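PDB 4HVT: post-proline cleaving enzyme from Rickettsia typhi, which probably acts as a serine-type oligopeptidase of the prolyl oligopeptidase family, hydrolysing peptide bonds on the carboxyl side of proline in short peptides. Local coordinates for residues I533-A538 and V608-D613; D265-D270 and E525-A530; L305-W310 and S529-K534; T537-F542 and V572-T577. All blocks are in the same frame, centred on the assembly; numbering follows the deposited sequence.

Interaction 1 of 4, residues I533-A538 and V608-D613; sequences IKRQTA and VTEYGD
Arg535 and Glu610 form a buried salt bridge in which two guanidinium nitrogens converge on a single carboxylate oxygen. Both NH1 and NH2 of Arg535 lie 2.9 Å from OE2 of Glu610, and that oxygen sits almost in the guanidinium plane. The carboxylate is turned steeply, its plane 74° from the guanidinium, so the two bonds differ: NH2 takes the anti lone pair of OE2, whereas NH1 comes from above the carboxylate plane. Neither bond is straight, as expected when one acceptor is shared. In Glu610 the CG stands anti to the backbone N (chi1 -173°), which lays it over the centre of the Tyr611 ring, 4.0 Å above the ring plane; the bend at chi2 then turns the carboxylate to the arginine. Tyr611 also borders the guanidinium, with CE1 3.6 Å from Arg535 NH2. These three residues make the tight part. On the looser side Ile533, exposed to solvent, keeps CG2 5.3 Å from Tyr611 O. Polar ends are shared further: Glu610 OE1 is held from the propeller side by Tyr267, and Asn567 meets both Arg535 NH2 and Tyr611 OH. The contact thus joins the turn leading into helix 536-551 to the short helix 608-611 within the alpha/beta-hydrolase domain, with helix 617-626 packing against Ile533 and Arg535.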
# COMPACT_ATOMS: atom_id res chain seq x y z
N ILE A 533 -19.64 -11.56 -3.80
CA ILE A 533 -20.26 -12.14 -4.99
C ILE A 533 -20.67 -11.05 -5.99
O ILE A 533 -21.16 -11.38 -7.04
CB ILE A 533 -21.51 -13.01 -4.67
CG1 ILE A 533 -22.63 -12.26 -3.95
CG2 ILE A 533 -21.14 -14.22 -3.82
CD1 ILE A 533 -23.91 -13.10 -3.74
N LYS A 534 -20.52 -9.77 -5.62
CA LYS A 534 -20.77 -8.67 -6.56
C LYS A 534 -19.51 -8.27 -7.31
O LYS A 534 -19.50 -7.25 -8.01
CB LYS A 534 -21.32 -7.46 -5.82
CG LYS A 534 -22.67 -7.65 -5.20
CD LYS A 534 -23.07 -6.46 -4.36
CE LYS A 534 -24.43 -6.70 -3.74
NZ LYS A 534 -24.99 -5.39 -3.35
N ARG A 535 -18.48 -9.09 -7.25
CA ARG A 535 -17.21 -8.69 -7.88
C ARG A 535 -17.33 -8.38 -9.37
O ARG A 535 -16.58 -7.52 -9.90
CB ARG A 535 -16.09 -9.73 -7.69
CG ARG A 535 -14.98 -9.31 -6.71
CD ARG A 535 -14.21 -8.11 -7.22
NE ARG A 535 -12.96 -7.87 -6.48
CZ ARG A 535 -12.89 -7.28 -5.29
NH1 ARG A 535 -13.97 -6.85 -4.68
NH2 ARG A 535 -11.71 -7.17 -4.71
N GLN A 536 -18.22 -9.08 -10.06
CA GLN A 536 -18.40 -8.79 -11.48
C GLN A 536 -18.69 -7.33 -11.81
O GLN A 536 -18.39 -6.87 -12.94
CB GLN A 536 -19.48 -9.71 -12.06
CG GLN A 536 -19.63 -9.60 -13.55
CD GLN A 536 -18.41 -10.16 -14.31
OE1 GLN A 536 -17.88 -11.19 -13.97
NE2 GLN A 536 -17.97 -9.45 -15.34
N THR A 537 -19.23 -6.57 -10.85
CA THR A 537 -19.47 -5.16 -11.03
C THR A 537 -18.12 -4.40 -11.27
O THR A 537 -18.04 -3.58 -12.19
CB THR A 537 -20.28 -4.60 -9.85
OG1 THR A 537 -21.61 -5.10 -9.90
CG2 THR A 537 -20.32 -3.04 -9.85
N ALA A 538 -17.09 -4.74 -10.53
CA ALA A 538 -15.77 -4.12 -10.73
C ALA A 538 -15.29 -4.40 -12.14
O ALA A 538 -14.80 -3.50 -12.83
CB ALA A 538 -14.76 -4.65 -9.71
N VAL A 608 -11.70 -13.65 2.98
CA VAL A 608 -12.96 -14.29 2.77
C VAL A 608 -14.11 -13.28 2.64
O VAL A 608 -15.06 -13.49 1.91
CB VAL A 608 -13.23 -15.33 3.88
CG1 VAL A 608 -14.64 -15.83 3.72
CG2 VAL A 608 -12.22 -16.47 3.76
N THR A 609 -14.06 -12.18 3.40
CA THR A 609 -15.13 -11.18 3.32
C THR A 609 -15.01 -10.30 2.10
O THR A 609 -15.97 -9.59 1.77
CB THR A 609 -15.17 -10.30 4.61
OG1 THR A 609 -13.88 -9.70 4.81
CG2 THR A 609 -15.57 -11.12 5.80
N GLU A 610 -13.87 -10.33 1.40
CA GLU A 610 -13.71 -9.61 0.15
C GLU A 610 -14.22 -10.43 -1.04
O GLU A 610 -14.80 -9.87 -1.94
CB GLU A 610 -12.26 -9.16 -0.09
CG GLU A 610 -12.11 -8.27 -1.30
CD GLU A 610 -12.68 -6.87 -1.18
OE1 GLU A 610 -13.17 -6.56 -0.06
OE2 GLU A 610 -12.62 -6.09 -2.21
N TYR A 611 -13.95 -11.73 -1.07
CA TYR A 611 -14.20 -12.51 -2.27
C TYR A 611 -15.34 -13.53 -2.13
O TYR A 611 -15.84 -14.03 -3.12
CB TYR A 611 -12.93 -13.25 -2.67
CG TYR A 611 -11.75 -12.34 -2.99
CD1 TYR A 611 -11.76 -11.46 -4.09
CD2 TYR A 611 -10.61 -12.39 -2.21
CE1 TYR A 611 -10.68 -10.62 -4.35
CE2 TYR A 611 -9.53 -11.55 -2.47
CZ TYR A 611 -9.57 -10.70 -3.56
OH TYR A 611 -8.48 -9.88 -3.79
N GLY A 612 -15.81 -13.73 -0.92
CA GLY A 612 -16.73 -14.86 -0.62
C GLY A 612 -15.94 -16.11 -0.31
O GLY A 612 -14.76 -16.22 -0.66
N ASP A 613 -16.60 -17.06 0.35
CA ASP A 613 -16.02 -18.32 0.78
C ASP A 613 -16.24 -19.43 -0.27
O ASP A 613 -17.34 -19.90 -0.43
CB ASP A 613 -16.62 -18.71 2.12
CG ASP A 613 -15.92 -19.83 2.75
OD1 ASP A 613 -15.14 -20.56 2.09
OD2 ASP A 613 -16.12 -20.02 3.95

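Interaction 2 of 4, residues D265-D270 and E525-A530; sequences DFYNYD and EWHKSA
Tyr267 and His527 meet although their backbones stay well apart, the nearest CA atoms, of Tyr267 and Lys528, being 11.5 Å from each other. The two aromatic side chains bridge the gap from opposite directions, a propeller loop supplying one and helix 524-528 the other. His527 CE1 approaches the phenol end of the tyrosine, 3.1 Å from OH and 3.4 Å from CZ of Tyr267. The rings are inclined at 39°, with centroids 5.2 Å apart, an oblique pairing. With CG anti to the backbone N (chi1 171°), the imidazole of His527 is directed out from the helix toward the tyrosine. Both polar ends converge on one outside acceptor, Glu610 OE1, which is hydrogen-bonded to His527 NE2 as well as to the tyrosine hydroxyl. Asp265 OD1 organises the loop, accepting from the backbone N of Tyr267, an Asx turn, and from the backbone N of Asn268 at 2.8 Å. ND2 of Asn268 adds bonds to both carboxylate oxygens of Asp265. Phe266 CD2 lies 3.6 Å above the Tyr267 ring plane, toward its rim. The contact spans the interface between the beta-propeller and the hydrolase domain: the 265-268 loop connects strands 257-263 and 269-275 of one propeller blade, and Tyr267 rests beside helix 608-611 as well as helix 524-528.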
# COMPACT_ATOMS: atom_id res chain seq x y z
N ASP A 265 -12.37 -10.09 10.97
CA ASP A 265 -12.70 -10.59 9.61
C ASP A 265 -12.35 -9.63 8.47
O ASP A 265 -12.94 -9.68 7.37
CB ASP A 265 -14.18 -10.94 9.58
CG ASP A 265 -15.09 -9.71 9.61
OD1 ASP A 265 -14.59 -8.59 9.68
OD2 ASP A 265 -16.33 -9.89 9.52
N PHE A 266 -11.30 -8.84 8.71
CA PHE A 266 -10.76 -7.84 7.81
C PHE A 266 -11.42 -6.46 8.04
O PHE A 266 -10.70 -5.45 8.09
CB PHE A 266 -10.79 -8.23 6.34
CG PHE A 266 -9.74 -7.52 5.55
CD1 PHE A 266 -8.46 -8.03 5.50
CD2 PHE A 266 -10.04 -6.34 4.91
CE1 PHE A 266 -7.47 -7.33 4.80
CE2 PHE A 266 -9.05 -5.63 4.21
CZ PHE A 266 -7.79 -6.17 4.13
N TYR A 267 -12.75 -6.41 8.16
CA TYR A 267 -13.52 -5.15 8.28
C TYR A 267 -14.08 -4.88 9.66
O TYR A 267 -14.32 -3.71 10.01
CB TYR A 267 -14.67 -5.10 7.25
CG TYR A 267 -14.12 -5.07 5.84
CD1 TYR A 267 -13.50 -3.95 5.32
CD2 TYR A 267 -14.15 -6.24 5.05
CE1 TYR A 267 -12.94 -3.96 4.04
CE2 TYR A 267 -13.58 -6.25 3.78
CZ TYR A 267 -12.98 -5.10 3.28
OH TYR A 267 -12.40 -5.15 2.00
N ASN A 268 -14.24 -5.91 10.49
CA ASN A 268 -14.74 -5.75 11.86
C ASN A 268 -13.70 -6.08 12.91
O ASN A 268 -12.85 -6.93 12.68
CB ASN A 268 -15.98 -6.65 12.08
CG ASN A 268 -17.15 -6.24 11.20
OD1 ASN A 268 -17.84 -5.25 11.47
ND2 ASN A 268 -17.37 -7.00 10.16
N TYR A 269 -13.76 -5.38 14.04
CA TYR A 269 -12.75 -5.41 15.01
C TYR A 269 -13.31 -5.52 16.42
O TYR A 269 -14.45 -5.06 16.67
CB TYR A 269 -11.97 -4.09 14.96
CG TYR A 269 -11.23 -3.78 13.71
CD1 TYR A 269 -11.91 -3.30 12.56
CD2 TYR A 269 -9.85 -3.86 13.67
CE1 TYR A 269 -11.19 -2.95 11.43
CE2 TYR A 269 -9.15 -3.54 12.54
CZ TYR A 269 -9.83 -3.06 11.43
OH TYR A 269 -9.11 -2.73 10.30
N ASP A 270 -12.49 -6.06 17.34
CA ASP A 270 -12.58 -5.84 18.77
C ASP A 270 -11.41 -4.96 19.15
O ASP A 270 -10.29 -5.34 18.94
CB ASP A 270 -12.42 -7.12 19.58
CG ASP A 270 -13.51 -8.10 19.36
OD1 ASP A 270 -14.66 -7.69 19.07
OD2 ASP A 270 -13.19 -9.29 19.56
N GLU A 525 -19.72 2.62 0.09
CA GLU A 525 -20.69 2.06 -0.87
C GLU A 525 -20.01 1.72 -2.20
O GLU A 525 -20.42 0.81 -2.92
CB GLU A 525 -21.82 3.05 -1.15
N TRP A 526 -19.02 2.51 -2.59
CA TRP A 526 -18.27 2.26 -3.83
C TRP A 526 -17.57 0.91 -3.77
O TRP A 526 -17.54 0.18 -4.75
CB TRP A 526 -17.25 3.38 -4.07
CG TRP A 526 -16.75 3.55 -5.47
CD1 TRP A 526 -15.48 3.37 -5.91
CD2 TRP A 526 -17.50 3.94 -6.59
NE1 TRP A 526 -15.40 3.62 -7.25
CE2 TRP A 526 -16.64 3.96 -7.70
CE3 TRP A 526 -18.85 4.28 -6.78
CZ2 TRP A 526 -17.06 4.36 -8.97
CZ3 TRP A 526 -19.27 4.63 -8.05
CH2 TRP A 526 -18.38 4.67 -9.13
N HIS A 527 -17.12 0.55 -2.56
CA HIS A 527 -16.49 -0.75 -2.30
C HIS A 527 -17.52 -1.88 -2.27
O HIS A 527 -17.40 -2.91 -2.97
CB HIS A 527 -15.73 -0.67 -0.98
CG HIS A 527 -15.22 -2.00 -0.52
ND1 HIS A 527 -15.37 -2.42 0.77
CD2 HIS A 527 -14.64 -3.04 -1.19
CE1 HIS A 527 -14.93 -3.67 0.88
NE2 HIS A 527 -14.46 -4.05 -0.29
N LYS A 528 -18.52 -1.69 -1.42
CA LYS A 528 -19.55 -2.73 -1.16
C LYS A 528 -20.26 -3.13 -2.44
O LYS A 528 -20.66 -4.30 -2.59
CB LYS A 528 -20.55 -2.19 -0.12
CG LYS A 528 -19.99 -2.15 1.29
CD LYS A 528 -20.93 -1.43 2.25
CE LYS A 528 -20.23 -0.95 3.51
NZ LYS A 528 -21.24 -0.61 4.57
N SER A 529 -20.38 -2.18 -3.39
CA SER A 529 -20.99 -2.44 -4.68
C SER A 529 -20.36 -3.55 -5.53
O SER A 529 -21.03 -4.07 -6.44
CB SER A 529 -20.99 -1.14 -5.52
OG SER A 529 -22.04 -0.33 -4.98
N ALA A 530 -19.09 -3.84 -5.30
CA ALA A 530 -18.33 -4.88 -6.00
C ALA A 530 -17.65 -5.85 -5.05
O ALA A 530 -16.74 -6.58 -5.44
CB ALA A 530 -17.34 -4.27 -6.98

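Interaction 3 of 4, residues L305-W310 and S529-K534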
# COMPACT_ATOMS: atom_id res chain seq x y z
N LEU A 305 -13.41 6.95 11.72
CA LEU A 305 -14.10 6.85 10.44
C LEU A 305 -15.16 5.76 10.51
O LEU A 305 -14.89 4.69 11.02
CB LEU A 305 -13.11 6.48 9.33
CG LEU A 305 -13.63 6.24 7.91
CD1 LEU A 305 -14.24 7.53 7.39
CD2 LEU A 305 -12.54 5.71 7.02
N LEU A 306 -16.32 6.05 9.92
CA LEU A 306 -17.42 5.09 9.83
C LEU A 306 -17.41 4.38 8.48
O LEU A 306 -17.34 5.02 7.45
CB LEU A 306 -18.77 5.75 10.09
CG LEU A 306 -18.90 6.59 11.36
CD1 LEU A 306 -20.34 7.03 11.55
CD2 LEU A 306 -18.37 5.85 12.59
N ARG A 307 -17.55 3.06 8.53
CA ARG A 307 -17.73 2.27 7.30
C ARG A 307 -19.24 2.02 7.06
O ARG A 307 -19.66 1.72 5.92
CB ARG A 307 -16.96 0.94 7.43
CG ARG A 307 -17.31 -0.06 6.35
CD ARG A 307 -16.26 -1.15 6.24
NE ARG A 307 -16.74 -2.28 5.45
CZ ARG A 307 -16.68 -2.40 4.12
NH1 ARG A 307 -16.18 -1.41 3.40
NH2 ARG A 307 -17.21 -3.48 3.50
N SER A 308 -20.04 2.01 8.13
CA SER A 308 -21.48 1.83 8.06
C SER A 308 -22.20 2.97 8.75
O SER A 308 -21.61 3.67 9.60
CB SER A 308 -21.88 0.49 8.69
OG SER A 308 -21.27 -0.58 8.01
N ASP A 309 -23.49 3.13 8.40
CA ASP A 309 -24.32 4.12 9.12
C ASP A 309 -24.36 3.75 10.61
O ASP A 309 -24.35 2.57 10.96
CB ASP A 309 -25.77 4.10 8.65
CG ASP A 309 -25.96 4.54 7.22
OD1 ASP A 309 -25.06 5.13 6.59
OD2 ASP A 309 -27.10 4.24 6.72
N TRP A 310 -24.35 4.77 11.45
CA TRP A 310 -24.43 4.59 12.90
C TRP A 310 -25.67 5.33 13.45
O TRP A 310 -25.68 6.55 13.41
CB TRP A 310 -23.18 5.17 13.52
CG TRP A 310 -23.01 4.96 14.98
CD1 TRP A 310 -23.80 4.21 15.84
CD2 TRP A 310 -21.96 5.49 15.79
NE1 TRP A 310 -23.29 4.27 17.12
CE2 TRP A 310 -22.15 5.03 17.11
CE3 TRP A 310 -20.88 6.31 15.53
CZ2 TRP A 310 -21.26 5.37 18.15
CZ3 TRP A 310 -20.01 6.65 16.53
CH2 TRP A 310 -20.17 6.16 17.82
N SER A 529 -20.38 -2.18 -3.39
CA SER A 529 -20.99 -2.44 -4.68
C SER A 529 -20.36 -3.55 -5.53
O SER A 529 -21.03 -4.07 -6.44
CB SER A 529 -20.99 -1.14 -5.52
OG SER A 529 -22.04 -0.33 -4.98
N ALA A 530 -19.09 -3.84 -5.30
CA ALA A 530 -18.33 -4.88 -6.00
C ALA A 530 -17.65 -5.85 -5.05
O ALA A 530 -16.74 -6.58 -5.44
CB ALA A 530 -17.34 -4.27 -6.98
N GLN A 531 -18.16 -5.91 -3.83
CA GLN A 531 -17.61 -6.79 -2.81
C GLN A 531 -18.20 -8.21 -2.88
O GLN A 531 -19.37 -8.41 -3.20
CB GLN A 531 -17.82 -6.18 -1.44
CG GLN A 531 -17.07 -6.86 -0.33
CD GLN A 531 -17.32 -6.20 1.02
OE1 GLN A 531 -17.99 -5.16 1.12
NE2 GLN A 531 -16.86 -6.86 2.10
N GLY A 532 -17.39 -9.21 -2.56
CA GLY A 532 -17.90 -10.56 -2.47
C GLY A 532 -18.42 -11.09 -3.80
O GLY A 532 -17.75 -10.96 -4.83
N ILE A 533 -19.64 -11.56 -3.80
CA ILE A 533 -20.26 -12.14 -4.99
C ILE A 533 -20.67 -11.05 -5.99
O ILE A 533 -21.16 -11.38 -7.04
CB ILE A 533 -21.51 -13.01 -4.67
CG1 ILE A 533 -22.63 -12.26 -3.95
CG2 ILE A 533 -21.14 -14.22 -3.82
CD1 ILE A 533 -23.91 -13.10 -3.74
N LYS A 534 -20.52 -9.77 -5.62
CA LYS A 534 -20.77 -8.67 -6.56
C LYS A 534 -19.51 -8.27 -7.31
O LYS A 534 -19.50 -7.25 -8.01
CB LYS A 534 -21.32 -7.46 -5.82
CG LYS A 534 -22.67 -7.65 -5.20
CD LYS A 534 -23.07 -6.46 -4.36
CE LYS A 534 -24.43 -6.70 -3.74
NZ LYS A 534 -24.99 -5.39 -3.35
O HOH W 1 -17.91 -5.92 4.86
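Across the boundary between the beta-propeller and the alpha/beta-hydrolase domain of this prolyl oligopeptidase fold, Arg307 and Gln531 reach toward each other from opposite directions. The direct polar contact is a single weak hydrogen bond, Arg307 NH2 to Gln531 OE1 at 3.0 Å, bent to 130° at the hydrogen. OE1 lies at the guanidinium edge, in its plane, while the amide plane of Gln531 is turned 58° away. Both chains are nearly fully extended, each CG standing anti to its own backbone N, which lets their ends meet although the nearest CA atoms of the two loops, those of Arg307 and Ser529, are 13.3 Å apart. Arg307 has further partners: NH1 is hydrogen-bonded to His527 ND1, and the guanidinium makes a cation-pi contact with Tyr267. Separately, Lys528 NZ bonds to the backbone O of Arg307. On the other side, Gln531 NE2 donates to Thr609 O, fixing which way the amide is flipped and leaving OE1 directed at the arginine. Solvent supplies the remaining link. With only a small area buried between the two partly exposed residues, a water closes the ring between guanidinium and amide, accepting from Arg307 NH2 at 2.9 Å and from Gln531 NE2 at 3.1 Å.

Interaction 4 of 4, residues T537-F542 and V572-T577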
# COMPACT_ATOMS: atom_id res chain seq x y z
N THR A 537 -19.23 -6.57 -10.85
CA THR A 537 -19.47 -5.16 -11.03
C THR A 537 -18.12 -4.40 -11.27
O THR A 537 -18.04 -3.58 -12.19
CB THR A 537 -20.28 -4.60 -9.85
OG1 THR A 537 -21.61 -5.10 -9.90
CG2 THR A 537 -20.32 -3.04 -9.85
N ALA A 538 -17.09 -4.74 -10.53
CA ALA A 538 -15.77 -4.12 -10.73
C ALA A 538 -15.29 -4.40 -12.14
O ALA A 538 -14.80 -3.50 -12.83
CB ALA A 538 -14.76 -4.65 -9.71
N PHE A 539 -15.42 -5.64 -12.57
CA PHE A 539 -14.91 -6.05 -13.84
C PHE A 539 -15.67 -5.34 -14.99
O PHE A 539 -15.06 -4.88 -15.92
CB PHE A 539 -14.96 -7.57 -14.00
CG PHE A 539 -14.39 -8.36 -12.80
CD1 PHE A 539 -13.27 -7.95 -12.10
CD2 PHE A 539 -14.97 -9.56 -12.43
CE1 PHE A 539 -12.76 -8.66 -11.02
CE2 PHE A 539 -14.44 -10.28 -11.37
CZ PHE A 539 -13.34 -9.83 -10.66
N ASN A 540 -16.99 -5.24 -14.85
CA ASN A 540 -17.82 -4.54 -15.81
C ASN A 540 -17.40 -3.07 -15.91
O ASN A 540 -17.35 -2.53 -17.01
CB ASN A 540 -19.29 -4.60 -15.41
CG ASN A 540 -19.87 -5.99 -15.58
OD1 ASN A 540 -19.30 -6.85 -16.23
ND2 ASN A 540 -21.05 -6.19 -15.01
N ASP A 541 -17.08 -2.45 -14.78
CA ASP A 541 -16.62 -1.04 -14.78
C ASP A 541 -15.37 -0.91 -15.62
O ASP A 541 -15.18 0.02 -16.38
CB ASP A 541 -16.34 -0.57 -13.38
CG ASP A 541 -17.61 -0.35 -12.57
OD1 ASP A 541 -18.68 -0.44 -13.19
OD2 ASP A 541 -17.54 -0.10 -11.33
N PHE A 542 -14.49 -1.88 -15.47
CA PHE A 542 -13.23 -1.86 -16.19
C PHE A 542 -13.51 -2.00 -17.71
O PHE A 542 -12.94 -1.30 -18.50
CB PHE A 542 -12.37 -3.02 -15.69
CG PHE A 542 -10.94 -2.95 -16.12
CD1 PHE A 542 -10.09 -1.97 -15.64
CD2 PHE A 542 -10.42 -3.90 -16.96
CE1 PHE A 542 -8.76 -1.91 -16.00
CE2 PHE A 542 -9.09 -3.82 -17.38
CZ PHE A 542 -8.27 -2.85 -16.89
N VAL A 572 -7.16 -8.25 -13.95
CA VAL A 572 -6.68 -8.29 -15.32
C VAL A 572 -6.68 -9.72 -15.90
O VAL A 572 -6.81 -9.87 -17.09
CB VAL A 572 -5.32 -7.59 -15.55
CG1 VAL A 572 -5.37 -6.12 -15.25
CG2 VAL A 572 -4.17 -8.31 -14.89
N SER A 573 -6.54 -10.74 -15.06
CA SER A 573 -6.71 -12.10 -15.50
C SER A 573 -8.17 -12.44 -15.78
O SER A 573 -8.43 -13.24 -16.69
CB SER A 573 -6.06 -13.07 -14.56
OG SER A 573 -6.60 -13.02 -13.24
N VAL A 574 -9.11 -11.91 -14.99
CA VAL A 574 -10.52 -11.96 -15.36
C VAL A 574 -10.80 -11.22 -16.69
O VAL A 574 -11.50 -11.74 -17.57
CB VAL A 574 -11.44 -11.41 -14.28
CG1 VAL A 574 -12.85 -11.31 -14.84
CG2 VAL A 574 -11.35 -12.26 -13.03
N ALA A 575 -10.27 -10.01 -16.83
CA ALA A 575 -10.52 -9.20 -18.00
C ALA A 575 -10.11 -9.97 -19.26
O ALA A 575 -10.82 -10.00 -20.27
CB ALA A 575 -9.79 -7.86 -17.92
N MET A 576 -8.93 -10.58 -19.23
CA MET A 576 -8.37 -11.13 -20.44
C MET A 576 -9.03 -12.46 -20.76
O MET A 576 -9.05 -12.88 -21.93
CB MET A 576 -6.85 -11.33 -20.31
CG MET A 576 -6.39 -12.45 -19.40
SD MET A 576 -4.60 -12.73 -19.32
CE MET A 576 -4.40 -13.75 -20.71
N THR A 577 -9.58 -13.12 -19.74
CA THR A 577 -10.30 -14.35 -19.99
C THR A 577 -11.79 -14.11 -20.37
O THR A 577 -12.33 -14.84 -21.16
CB THR A 577 -10.16 -15.39 -18.84
OG1 THR A 577 -10.58 -14.82 -17.60
CG2 THR A 577 -8.67 -15.88 -18.71
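Val574 lays its CG1 methyl over one face of the Phe539 ring, a CH-pi contact with the carbon 3.9 Å from the ring centroid and 22° off the normal. The methyl is displaced toward the CD2 side, its closest approach being 3.7 Å to Phe539 CD2. The second methyl, CG2, covers the far end of the ring and lies 3.9 Å from Phe539 CZ. One turn along, the Phe542 ring meets the small side chain of Ala575 obliquely, with CD2 and CE2 both 4.1 Å from Ala575 CB. The small alanine is consistent with the close approach of the helices here, the CA atoms of Phe539 and Ala575 being 6.8 Å apart. Different first torsions send one ring to Val574 and the other to Ala575: in Phe539 CG is anti to the carbonyl carbon (chi1 -48°), in Phe542 anti to the backbone N (chi1 -167°). Helices 536-551 and 567-578 belong to the alpha/beta-hydrolase fold, the latter following the strand 560-565 and the turn that resembles a nucleophile elbow. In the next shell Leu571 touches both phenylalanines, and Tyr626 meets the Phe539 ring edge-to-face. Ile562 of the central sheet underlies Phe542, Val572 and Ala575, while Asp541, on helix 536-551, forms a salt bridge with Arg517.

Interactions 1 and 4 are buried within the hydrolase domain and share helix 536-551, whereas interactions 2 and 3 cross to the propeller and lie nearer solvent. Their chemistry follows: interaction 4 is wholly apolar between two helices, interaction 1 pairs buried charges, interaction 2 brings together two aromatic rings, and interaction 3 relies on a weak bond and a water. The first three form one continuous polar network. Glu610 of interaction 1 is hydrogen-bonded to the hydroxyl of Tyr267 and the imidazole of His527, which passes the connection on to Arg307 of interaction 3. The chain from 525 to 542 contributes a segment to all four contacts, running from the domain interface into the hydrolase core.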